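Long-range contacts in hypoxanthine-guanine-xanthine phosphoribosyltransferase (Tritrichomonas foetus, PDB 1HGX), which salvages hypoxanthine, guanine and xanthine by joining each base to 5-phospho-alpha-D-ribose 1-diphosphate, giving IMP, GMP or XMP and diphosphate with the help of magnesium: residues A[155-160]-A[174-179]; A[102-107]-A[132-137]; A[37-42]-A[94-99]; A[44-49]-A[66-71]. One frame throughout, in Å; residues are numbered along the deposited sequence.

Contact 1 (A[155-160]-A[174-179]); sequences RYIIGY and IGILKE. With 5GP (guanosine-5'-monophosphate), chain C.
An antiparallel strand pair, largely buried, joins 157-158 to 174-177 in the small three-stranded sheet that lies beside the bound purine. I158 and G175 form the hydrogen-bonded pair: I158 N reaches G175 O at 2.7 Å and G175 N returns to I158 O, both bonds running nearly along the C=O axis. L177 N then donates to Y156 O in an almost straight bond (173°). I157 faces I176 as the non-hydrogen-bonded pair, and on that face I157 CG2, anti to the backbone N, meets I174 CG2 at 3.5 Å. This is the hood of a type I phosphoribosyltransferase, in which 174-177 is the middle strand and 10-15 lies on its other flank; L14 adds to the apolar cluster of I157 and I176. The edge strand uses its outward backbone to read the base of GMP: I157 N gives a hydrogen bond to O6 of the nucleotide at 2.7 Å, and I157 O takes one from N1 and a weak one from N2. Y156, its CG anti to the backbone N (chi1 -166°), lays one ring face over the purine, with 5GP N1 3.6 Å above the ring plane, while L177 CB touches the ring edge; Y156 OH is hydrogen-bonded to D163 O. Just before the strand R155 folds back, bent at chi2 and chi3, so that I176 CG2 sits against one face of its guanidinium and NH2 makes a salt bridge to E179 OE2 at 2.9 Å. That bond is bent (137°), tilted out of the guanidinium plane, and uses the anti lone pair of a poorly ordered carboxylate; E11 is a second acidic partner.

Contact 2 (A[102-107]-A[132-137]); sequences EDIIDT and CDKDIG. With 5GP (guanosine-5'-monophosphate), chain C.
Three backbone hydrogen bonds hold 104-105 parallel to 132-134: C132 N to D103 O at 2.8 Å, I105 N to C132 O, and K134 N to I105 O. In the middle one the I105 N donor lies 31° above the C132 carbonyl plane, whereas the other two donors lie in the plane of their acceptors; I104 CA adds a CA-H...O contact to the same C132 O. Apolar contact is modest: I104 CG1, anti to the backbone N, rests on C132 CB at 3.8 Å, its CD1 reaches K134 CE, and I136 CD1 packs on T107 CA. Charged groups gather around GMP. K134, extended until it bends at chi3 (-67°), runs alongside D106 and places NZ 3.0 Å from O6 and 3.2 Å from N7 of the nucleotide; R155 O also accepts from NZ. The salt bridge from NZ to D106 OD2, at 3.9 Å, is long, yet the lysine could favour the ionised carboxylate of D106, the probable proton acceptor by similarity. D103 OD1 takes the ribose O2' hydroxyl at 2.8 Å and also the I104 N-H. The phosphate is held by D106 N on O1P and by both T107 N and T107 OG1 on O3P, the start of the phosphate-binding loop of the PRPP motif characteristic of this family. Strand 104-105 lies at the edge of the main sheet within this chain; 132-134 separates it from 147-152, whose V152 touches I104 and K134, and helix 109-119 follows the phosphate loop.

Contact 3 (A[37-42]-A[94-99]); sequences DKNPVM and EGRHVL
N39 O is gripped by two hydrogen bonds, one from R96 NH2 at 2.9 Å and one from a water, also at 2.9 Å. The R96 bond is fairly straight (163°) and lies close to the guanidinium plane, although the donor stands above the carbonyl plane. The water bridges further, accepting from R96 NE at 3.1 Å and from H97 N at 2.8 Å, so the arginine edge, the strand backbone and the N39 carbonyl share one small network. R96 is bent at chi2 and chi3, which turns its guanidinium across V41: CG2, anti to the carbonyl carbon, sits over the centre of one face, 3.4 Å above the plane. E65 makes a salt bridge to the same NH2, and these partners together fix the rotation of the group. H97 offers a ring face to the aliphatic part of K38 in a CH-pi contact, CD lying 3.7 Å from the ring centroid and only 11° off its normal. The two ends of this pair are held elsewhere, H97 ND1 by S125 OG and K38 NZ by F34 O. Further along, M42 SD lies beside L99 CD2 at 4.0 Å, on the face that helix 17-35 covers through L31 and Y35. The backbones meet where V41 N donates to H97 O and L99 N to V41 O, each nearly along the C=O axis. This is the parallel pairing of neighbouring strands 41-45 and 97-102 at the centre of the alpha/beta core of type I phosphoribosyltransferases, here at the ends where the strands begin, remote from the nucleotide.

Contact 4 (A[44-49]-A[66-71]); sequences CVLTGA and PDYIIC
A beta-alpha-beta unit closes here, strand 41-45 lying parallel to strand 65-72 with helix 50-57 between them in the chain. C44 N donates to D67 O at 2.9 Å, I69 N to C44 O and L46 N to I69 O, the last nearly along the C=O axis. Past the bridged pairs a water links the strands, donating a hydrogen bond to L46 O at 2.6 Å and accepting one from C71 N at 2.9 Å. On one face C44 CB meets the Y68 ring at CD2, 3.6 Å away, while C44 SG, anti to the backbone N (chi1 171°), makes a Cys sulfur-aromatic contact at the edge of the Y68 ring, 5.3 Å from the centroid. L46 crosses Y68 obliquely, its CD1 3.7 Å from Y68 CB, and also touches I70 CG1. On the other face V45 and I69 lie side by side with their CG2 methyls 3.8 Å apart. Strand 41-45 ends in a loop with a cis peptide between L46 and T47, the arrangement of the pyrophosphate-binding loop of phosphoribosyltransferases and consistent with that role here. The Y68 face also serves the homodimer: L46 and I70 pack on Y68 of the second subunit, and T47 OG1 is hydrogen-bonded to that tyrosine's OH. D67 OD1 takes the N-H of Y68 with its anti lone pair and that of K90, while OD2 is paired with T91 OG1.

Contacts 2, 3 and 4 belong to one sheet, and contact 1 to the hood beside it. Contacts 3 and 4 share strand 41-45; M42 O probably takes a hydrogen bond from D67 N at 3.1 Å, and both segments of contact 4 fall between 37-42 and 94-99 in the sequence. Segments 94-99 and 102-107 almost follow on, yet the centres of contacts 2 and 3 are about 24 Å apart. GMP lies between contacts 1 and 2, whose centres are about 13 Å apart: K134 NZ reaches R155 O at 3.1 Å. Contact 4 approaches the same site from the sheet, D103 OD2 lying 3.2 Å from G48 CA.

Contact 1 (A[155-160]-A[174-179])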
# COMPACT_ATOMS: atom_id res chain seq x y z
N ARG A 155 -13.48 -21.33 1.28
CA ARG A 155 -12.19 -22.02 1.38
C ARG A 155 -11.17 -20.95 1.80
O ARG A 155 -11.50 -19.76 1.82
CB ARG A 155 -11.77 -22.62 0.04
CG ARG A 155 -12.72 -23.67 -0.56
CD ARG A 155 -12.74 -24.97 0.23
NE ARG A 155 -11.40 -25.54 0.37
CZ ARG A 155 -10.79 -26.27 -0.56
NH1 ARG A 155 -11.38 -26.54 -1.71
NH2 ARG A 155 -9.55 -26.69 -0.34
N TYR A 156 -9.96 -21.37 2.15
CA TYR A 156 -8.94 -20.42 2.55
C TYR A 156 -8.34 -19.82 1.30
O TYR A 156 -7.67 -20.52 0.53
CB TYR A 156 -7.84 -21.05 3.40
CG TYR A 156 -6.98 -20.00 4.08
CD1 TYR A 156 -7.42 -19.36 5.24
CD2 TYR A 156 -5.77 -19.59 3.52
CE1 TYR A 156 -6.69 -18.35 5.82
CE2 TYR A 156 -5.02 -18.57 4.10
CZ TYR A 156 -5.49 -17.96 5.25
OH TYR A 156 -4.76 -16.95 5.83
N ILE A 157 -8.61 -18.55 1.09
CA ILE A 157 -8.14 -17.81 -0.07
C ILE A 157 -6.70 -17.33 0.10
O ILE A 157 -6.30 -16.80 1.15
CB ILE A 157 -9.11 -16.63 -0.39
CG1 ILE A 157 -10.53 -17.19 -0.58
CG2 ILE A 157 -8.67 -15.86 -1.62
CD1 ILE A 157 -10.63 -18.35 -1.57
N ILE A 158 -5.95 -17.45 -0.99
CA ILE A 158 -4.55 -17.08 -1.01
C ILE A 158 -4.21 -16.30 -2.29
O ILE A 158 -4.92 -16.42 -3.30
CB ILE A 158 -3.71 -18.40 -0.86
CG1 ILE A 158 -2.57 -18.19 0.12
CG2 ILE A 158 -3.26 -18.98 -2.19
CD1 ILE A 158 -3.06 -17.87 1.50
N GLY A 159 -3.20 -15.42 -2.23
CA GLY A 159 -2.78 -14.66 -3.40
C GLY A 159 -3.25 -13.22 -3.50
O GLY A 159 -4.22 -12.81 -2.84
N TYR A 160 -2.53 -12.43 -4.29
CA TYR A 160 -2.85 -11.02 -4.51
C TYR A 160 -3.13 -10.28 -3.20
O TYR A 160 -4.18 -9.67 -3.01
CB TYR A 160 -4.06 -10.92 -5.46
CG TYR A 160 -4.34 -9.51 -5.94
CD1 TYR A 160 -3.40 -8.82 -6.70
CD2 TYR A 160 -5.54 -8.87 -5.62
CE1 TYR A 160 -3.65 -7.51 -7.13
CE2 TYR A 160 -5.80 -7.58 -6.04
CZ TYR A 160 -4.85 -6.91 -6.79
OH TYR A 160 -5.14 -5.63 -7.22
N ILE A 174 -5.89 -15.08 -7.40
CA ILE A 174 -6.61 -15.34 -6.16
C ILE A 174 -6.91 -16.84 -6.29
O ILE A 174 -7.45 -17.28 -7.30
CB ILE A 174 -7.90 -14.51 -6.10
CG1 ILE A 174 -7.56 -13.04 -5.81
CG2 ILE A 174 -8.86 -15.08 -5.06
CD1 ILE A 174 -8.73 -12.11 -5.94
N GLY A 175 -6.50 -17.62 -5.31
CA GLY A 175 -6.73 -19.05 -5.39
C GLY A 175 -6.95 -19.69 -4.04
O GLY A 175 -6.89 -19.02 -3.01
N ILE A 176 -7.20 -21.00 -4.06
CA ILE A 176 -7.46 -21.78 -2.85
C ILE A 176 -6.19 -22.46 -2.36
O ILE A 176 -5.47 -23.10 -3.15
CB ILE A 176 -8.53 -22.87 -3.13
CG1 ILE A 176 -9.88 -22.20 -3.47
CG2 ILE A 176 -8.67 -23.82 -1.95
CD1 ILE A 176 -10.92 -23.14 -4.01
N LEU A 177 -5.91 -22.32 -1.07
CA LEU A 177 -4.74 -22.93 -0.46
C LEU A 177 -5.03 -24.43 -0.33
O LEU A 177 -6.12 -24.81 0.11
CB LEU A 177 -4.53 -22.31 0.94
CG LEU A 177 -3.22 -22.36 1.74
CD1 LEU A 177 -3.42 -23.13 3.02
CD2 LEU A 177 -2.07 -22.93 0.92
N LYS A 178 -4.10 -25.27 -0.78
CA LYS A 178 -4.27 -26.73 -0.69
C LYS A 178 -4.49 -27.13 0.75
O LYS A 178 -3.95 -26.51 1.66
CB LYS A 178 -3.02 -27.46 -1.17
CG LYS A 178 -2.87 -27.63 -2.65
CD LYS A 178 -1.61 -28.41 -2.94
CE LYS A 178 -1.33 -28.48 -4.42
NZ LYS A 178 -0.11 -29.28 -4.73
N GLU A 179 -5.22 -28.23 0.95
CA GLU A 179 -5.48 -28.73 2.29
C GLU A 179 -4.19 -29.24 2.93
O GLU A 179 -4.21 -29.86 3.98
CB GLU A 179 -6.51 -29.86 2.24
CG GLU A 179 -7.91 -29.38 1.90
CD GLU A 179 -8.39 -28.31 2.85
OE1 GLU A 179 -8.28 -28.50 4.08
OE2 GLU A 179 -8.87 -27.26 2.37
P 5GP C . -14.45 -11.83 9.54
O1P 5GP C . -15.27 -11.30 8.43
O2P 5GP C . -14.36 -10.91 10.67
O3P 5GP C . -14.85 -13.21 9.89
O5' 5GP C . -13.04 -12.09 8.92
C5' 5GP C . -12.39 -11.27 7.96
C4' 5GP C . -10.96 -11.18 8.33
O4' 5GP C . -10.27 -12.44 8.24
C3' 5GP C . -10.23 -10.22 7.45
O3' 5GP C . -9.14 -9.75 8.24
C2' 5GP C . -9.72 -11.15 6.42
O2' 5GP C . -8.58 -10.60 5.79
C1' 5GP C . -9.36 -12.45 7.14
N9 5GP C . -9.68 -13.64 6.26
C8 5GP C . -10.93 -14.20 6.07
N7 5GP C . -10.96 -15.19 5.21
C5 5GP C . -9.64 -15.30 4.76
C6 5GP C . -9.10 -16.13 3.72
O6 5GP C . -9.67 -17.04 3.12
N1 5GP C . -7.78 -15.82 3.42
C2 5GP C . -7.04 -14.82 4.05
N2 5GP C . -5.75 -14.73 3.72
N3 5GP C . -7.53 -14.06 5.05
C4 5GP C . -8.85 -14.32 5.35

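Contact 2 (A[102-107]-A[132-137])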
# COMPACT_ATOMS: atom_id res chain seq x y z
N GLU A 102 -11.38 -3.02 2.00
CA GLU A 102 -11.03 -4.27 2.68
C GLU A 102 -10.70 -5.38 1.68
O GLU A 102 -11.04 -5.29 0.50
CB GLU A 102 -12.21 -4.67 3.59
CG GLU A 102 -12.06 -6.00 4.34
CD GLU A 102 -10.92 -6.01 5.36
OE1 GLU A 102 -9.74 -5.92 4.96
OE2 GLU A 102 -11.20 -6.13 6.56
N ASP A 103 -10.00 -6.41 2.16
CA ASP A 103 -9.64 -7.54 1.31
C ASP A 103 -10.72 -8.61 1.18
O ASP A 103 -11.13 -8.95 0.07
CB ASP A 103 -8.26 -8.15 1.71
CG ASP A 103 -8.13 -8.49 3.21
OD1 ASP A 103 -9.11 -8.51 3.97
OD2 ASP A 103 -6.98 -8.75 3.63
N ILE A 104 -11.22 -9.12 2.31
CA ILE A 104 -12.26 -10.15 2.27
C ILE A 104 -13.11 -10.09 3.53
O ILE A 104 -12.63 -9.78 4.62
CB ILE A 104 -11.64 -11.57 2.10
CG1 ILE A 104 -12.73 -12.63 1.92
CG2 ILE A 104 -10.76 -11.92 3.29
CD1 ILE A 104 -12.18 -13.97 1.50
N ILE A 105 -14.41 -10.31 3.35
CA ILE A 105 -15.35 -10.32 4.46
C ILE A 105 -15.81 -11.77 4.62
O ILE A 105 -16.34 -12.38 3.69
CB ILE A 105 -16.54 -9.38 4.20
CG1 ILE A 105 -16.04 -7.93 4.23
CG2 ILE A 105 -17.65 -9.60 5.24
CD1 ILE A 105 -17.10 -6.90 3.95
N ASP A 106 -15.51 -12.34 5.79
CA ASP A 106 -15.85 -13.72 6.10
C ASP A 106 -17.15 -13.76 6.91
O ASP A 106 -18.23 -13.76 6.33
CB ASP A 106 -14.68 -14.36 6.86
CG ASP A 106 -14.83 -15.86 7.02
OD1 ASP A 106 -15.91 -16.43 6.75
OD2 ASP A 106 -13.83 -16.49 7.43
N THR A 107 -17.07 -13.77 8.24
CA THR A 107 -18.27 -13.80 9.06
C THR A 107 -18.88 -12.42 9.20
O THR A 107 -20.02 -12.28 9.65
CB THR A 107 -17.99 -14.34 10.46
OG1 THR A 107 -17.16 -13.40 11.17
CG2 THR A 107 -17.29 -15.69 10.40
N CYS A 132 -13.10 -9.24 -1.95
CA CYS A 132 -13.85 -10.49 -1.93
C CYS A 132 -14.86 -10.58 -0.81
O CYS A 132 -14.71 -9.97 0.25
CB CYS A 132 -12.91 -11.70 -1.78
SG CYS A 132 -11.79 -12.02 -3.14
N ASP A 133 -15.90 -11.35 -1.07
CA ASP A 133 -16.92 -11.64 -0.08
C ASP A 133 -16.99 -13.17 -0.06
O ASP A 133 -17.32 -13.79 -1.07
CB ASP A 133 -18.27 -11.06 -0.47
CG ASP A 133 -19.33 -11.32 0.58
OD1 ASP A 133 -18.98 -11.58 1.75
OD2 ASP A 133 -20.53 -11.25 0.24
N LYS A 134 -16.61 -13.78 1.06
CA LYS A 134 -16.65 -15.23 1.18
C LYS A 134 -18.10 -15.69 1.38
O LYS A 134 -18.78 -15.23 2.29
CB LYS A 134 -15.77 -15.70 2.34
CG LYS A 134 -15.60 -17.21 2.38
CD LYS A 134 -14.67 -17.67 3.49
CE LYS A 134 -13.25 -17.22 3.25
NZ LYS A 134 -12.31 -17.91 4.16
N ASP A 135 -18.58 -16.55 0.50
CA ASP A 135 -19.94 -17.05 0.61
C ASP A 135 -20.03 -18.16 1.64
O ASP A 135 -19.70 -19.32 1.36
CB ASP A 135 -20.44 -17.55 -0.75
CG ASP A 135 -21.91 -17.92 -0.74
OD1 ASP A 135 -22.62 -17.63 0.26
OD2 ASP A 135 -22.37 -18.49 -1.75
N ILE A 136 -20.46 -17.80 2.85
CA ILE A 136 -20.60 -18.76 3.93
C ILE A 136 -22.07 -18.88 4.32
O ILE A 136 -22.41 -19.46 5.35
CB ILE A 136 -19.78 -18.33 5.17
CG1 ILE A 136 -20.31 -17.02 5.74
CG2 ILE A 136 -18.31 -18.17 4.79
CD1 ILE A 136 -19.78 -16.69 7.12
N GLY A 137 -22.95 -18.36 3.46
CA GLY A 137 -24.37 -18.41 3.74
C GLY A 137 -24.73 -17.18 4.55
O GLY A 137 -24.19 -16.10 4.30
P 5GP C . -14.45 -11.83 9.54
O1P 5GP C . -15.27 -11.30 8.43
O2P 5GP C . -14.36 -10.91 10.67
O3P 5GP C . -14.85 -13.21 9.89
O5' 5GP C . -13.04 -12.09 8.92
C5' 5GP C . -12.39 -11.27 7.96
C4' 5GP C . -10.96 -11.18 8.33
O4' 5GP C . -10.27 -12.44 8.24
C3' 5GP C . -10.23 -10.22 7.45
O3' 5GP C . -9.14 -9.75 8.24
C2' 5GP C . -9.72 -11.15 6.42
O2' 5GP C . -8.58 -10.60 5.79
C1' 5GP C . -9.36 -12.45 7.14
N9 5GP C . -9.68 -13.64 6.26
C8 5GP C . -10.93 -14.20 6.07
N7 5GP C . -10.96 -15.19 5.21
C5 5GP C . -9.64 -15.30 4.76
C6 5GP C . -9.10 -16.13 3.72
O6 5GP C . -9.67 -17.04 3.12
N1 5GP C . -7.78 -15.82 3.42
C2 5GP C . -7.04 -14.82 4.05
N2 5GP C . -5.75 -14.73 3.72
N3 5GP C . -7.53 -14.06 5.05
C4 5GP C . -8.85 -14.32 5.35

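Contact 3 (A[37-42]-A[94-99])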
# COMPACT_ATOMS: atom_id res chain seq x y z
N ASP A 37 -16.30 14.28 -6.99
CA ASP A 37 -16.27 15.63 -6.44
C ASP A 37 -16.40 15.65 -4.93
O ASP A 37 -16.65 16.69 -4.34
CB ASP A 37 -17.39 16.46 -7.08
CG ASP A 37 -18.79 15.94 -6.74
OD1 ASP A 37 -18.98 14.70 -6.64
OD2 ASP A 37 -19.70 16.78 -6.58
N LYS A 38 -16.14 14.52 -4.29
CA LYS A 38 -16.28 14.43 -2.85
C LYS A 38 -15.05 14.51 -1.96
O LYS A 38 -15.19 14.57 -0.74
CB LYS A 38 -17.09 13.17 -2.51
CG LYS A 38 -18.56 13.29 -2.88
CD LYS A 38 -19.35 12.07 -2.43
CE LYS A 38 -20.83 12.27 -2.70
NZ LYS A 38 -21.10 12.51 -4.14
N ASN A 39 -13.85 14.54 -2.55
CA ASN A 39 -12.60 14.58 -1.78
C ASN A 39 -12.71 13.63 -0.60
O ASN A 39 -12.58 14.02 0.56
CB ASN A 39 -12.32 16.00 -1.28
CG ASN A 39 -10.97 16.10 -0.60
OD1 ASN A 39 -10.78 16.91 0.31
ND2 ASN A 39 -10.02 15.27 -1.02
N PRO A 40 -12.95 12.34 -0.88
CA PRO A 40 -13.10 11.34 0.17
C PRO A 40 -11.83 10.86 0.84
O PRO A 40 -10.73 10.99 0.30
CB PRO A 40 -13.74 10.18 -0.58
CG PRO A 40 -12.97 10.20 -1.88
CD PRO A 40 -13.00 11.70 -2.21
N VAL A 41 -12.00 10.29 2.03
CA VAL A 41 -10.91 9.69 2.77
C VAL A 41 -11.06 8.20 2.41
O VAL A 41 -12.09 7.58 2.69
CB VAL A 41 -11.06 9.88 4.29
CG1 VAL A 41 -9.92 9.19 5.03
CG2 VAL A 41 -11.08 11.36 4.64
N MET A 42 -10.08 7.66 1.71
CA MET A 42 -10.10 6.26 1.29
C MET A 42 -9.25 5.50 2.28
O MET A 42 -8.02 5.62 2.28
CB MET A 42 -9.48 6.12 -0.09
CG MET A 42 -9.98 7.11 -1.09
SD MET A 42 -11.42 6.48 -1.86
CE MET A 42 -10.69 5.45 -2.96
N GLU A 94 -14.78 13.45 10.61
CA GLU A 94 -16.04 14.13 10.87
C GLU A 94 -16.41 14.97 9.65
O GLU A 94 -15.63 15.80 9.19
CB GLU A 94 -15.88 15.04 12.08
CG GLU A 94 -17.12 15.83 12.43
CD GLU A 94 -16.88 16.81 13.58
OE1 GLU A 94 -15.70 17.09 13.92
OE2 GLU A 94 -17.89 17.29 14.14
N GLY A 95 -17.61 14.74 9.12
CA GLY A 95 -18.08 15.48 7.96
C GLY A 95 -17.45 15.12 6.62
O GLY A 95 -17.76 15.76 5.61
N ARG A 96 -16.61 14.09 6.59
CA ARG A 96 -15.95 13.67 5.35
C ARG A 96 -16.65 12.46 4.76
O ARG A 96 -17.33 11.73 5.47
CB ARG A 96 -14.50 13.29 5.64
CG ARG A 96 -13.65 14.41 6.22
CD ARG A 96 -13.32 15.45 5.17
NE ARG A 96 -12.60 14.88 4.03
CZ ARG A 96 -11.28 14.74 3.94
NH1 ARG A 96 -10.51 15.14 4.94
NH2 ARG A 96 -10.73 14.26 2.83
N HIS A 97 -16.51 12.28 3.45
CA HIS A 97 -17.08 11.11 2.78
C HIS A 97 -15.99 10.05 2.90
O HIS A 97 -14.86 10.29 2.49
CB HIS A 97 -17.44 11.43 1.31
CG HIS A 97 -18.56 12.41 1.18
ND1 HIS A 97 -19.89 12.06 1.31
CD2 HIS A 97 -18.55 13.76 0.99
CE1 HIS A 97 -20.64 13.15 1.23
NE2 HIS A 97 -19.85 14.19 1.02
N VAL A 98 -16.33 8.92 3.50
CA VAL A 98 -15.36 7.85 3.77
C VAL A 98 -15.67 6.53 3.10
O VAL A 98 -16.81 6.04 3.14
CB VAL A 98 -15.29 7.57 5.31
CG1 VAL A 98 -14.30 6.45 5.61
CG2 VAL A 98 -14.93 8.83 6.08
N LEU A 99 -14.64 5.93 2.51
CA LEU A 99 -14.76 4.61 1.89
C LEU A 99 -13.76 3.68 2.59
O LEU A 99 -12.59 4.04 2.78
CB LEU A 99 -14.43 4.66 0.40
CG LEU A 99 -14.51 3.28 -0.28
CD1 LEU A 99 -15.96 2.81 -0.36
CD2 LEU A 99 -13.91 3.35 -1.67
O HOH W 1 -14.99 14.33 2.20

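Contact 4 (A[44-49]-A[66-71])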
# COMPACT_ATOMS: atom_id res chain seq x y z
N CYS A 44 -7.52 2.22 3.79
CA CYS A 44 -7.04 0.90 3.43
C CYS A 44 -6.82 0.12 4.73
O CYS A 44 -6.13 0.60 5.65
CB CYS A 44 -5.72 1.01 2.66
SG CYS A 44 -4.90 -0.57 2.37
N VAL A 45 -7.44 -1.05 4.84
CA VAL A 45 -7.25 -1.88 6.02
C VAL A 45 -6.04 -2.77 5.70
O VAL A 45 -6.13 -3.72 4.90
CB VAL A 45 -8.51 -2.74 6.33
CG1 VAL A 45 -8.28 -3.58 7.58
CG2 VAL A 45 -9.76 -1.82 6.49
N LEU A 46 -4.90 -2.42 6.28
CA LEU A 46 -3.64 -3.13 6.06
C LEU A 46 -3.65 -4.48 6.75
O LEU A 46 -4.33 -4.64 7.76
CB LEU A 46 -2.48 -2.30 6.57
CG LEU A 46 -2.28 -0.96 5.87
CD1 LEU A 46 -1.40 -0.07 6.73
CD2 LEU A 46 -1.67 -1.18 4.50
N THR A 47 -2.93 -5.47 6.22
CA THR A 47 -2.10 -5.38 5.02
C THR A 47 -2.76 -5.93 3.76
O THR A 47 -2.59 -5.38 2.68
CB THR A 47 -0.78 -6.18 5.23
OG1 THR A 47 -0.01 -5.58 6.28
CG2 THR A 47 0.06 -6.25 3.97
N GLY A 48 -3.46 -7.05 3.91
CA GLY A 48 -4.09 -7.73 2.78
C GLY A 48 -4.73 -6.91 1.68
O GLY A 48 -4.57 -7.22 0.50
N ALA A 49 -5.44 -5.85 2.06
CA ALA A 49 -6.12 -5.00 1.09
C ALA A 49 -5.20 -4.04 0.32
O ALA A 49 -5.62 -3.45 -0.67
CB ALA A 49 -7.22 -4.21 1.80
N PRO A 66 -5.72 9.49 1.17
CA PRO A 66 -5.54 8.13 1.68
C PRO A 66 -5.32 8.10 3.19
O PRO A 66 -4.82 9.07 3.77
CB PRO A 66 -4.26 7.65 0.97
CG PRO A 66 -4.14 8.54 -0.23
CD PRO A 66 -4.57 9.88 0.34
N ASP A 67 -5.75 7.01 3.82
CA ASP A 67 -5.54 6.82 5.24
C ASP A 67 -5.48 5.31 5.44
O ASP A 67 -5.93 4.54 4.60
CB ASP A 67 -6.62 7.47 6.08
CG ASP A 67 -6.11 7.88 7.47
OD1 ASP A 67 -5.10 7.32 7.96
OD2 ASP A 67 -6.72 8.78 8.06
N TYR A 68 -4.89 4.89 6.56
CA TYR A 68 -4.70 3.48 6.82
C TYR A 68 -5.07 3.09 8.22
O TYR A 68 -4.92 3.88 9.15
CB TYR A 68 -3.23 3.13 6.60
CG TYR A 68 -2.76 3.51 5.22
CD1 TYR A 68 -2.33 4.81 4.95
CD2 TYR A 68 -2.84 2.61 4.17
CE1 TYR A 68 -2.01 5.20 3.67
CE2 TYR A 68 -2.51 2.98 2.88
CZ TYR A 68 -2.10 4.28 2.63
OH TYR A 68 -1.84 4.68 1.34
N ILE A 69 -5.50 1.85 8.38
CA ILE A 69 -5.86 1.35 9.68
C ILE A 69 -5.39 -0.10 9.83
O ILE A 69 -5.33 -0.86 8.87
CB ILE A 69 -7.40 1.48 9.92
CG1 ILE A 69 -7.72 1.34 11.41
CG2 ILE A 69 -8.17 0.43 9.12
CD1 ILE A 69 -9.13 1.74 11.78
N ILE A 70 -4.92 -0.42 11.03
CA ILE A 70 -4.46 -1.76 11.36
C ILE A 70 -5.29 -2.16 12.58
O ILE A 70 -5.22 -1.52 13.63
CB ILE A 70 -2.96 -1.77 11.71
CG1 ILE A 70 -2.14 -1.24 10.54
CG2 ILE A 70 -2.52 -3.19 12.05
CD1 ILE A 70 -0.68 -1.03 10.85
N CYS A 71 -6.11 -3.20 12.42
CA CYS A 71 -6.96 -3.66 13.50
C CYS A 71 -7.23 -5.15 13.36
O CYS A 71 -6.83 -5.76 12.38
CB CYS A 71 -8.28 -2.89 13.45
SG CYS A 71 -9.14 -3.05 11.89
O HOH W 2 -5.88 -4.49 9.87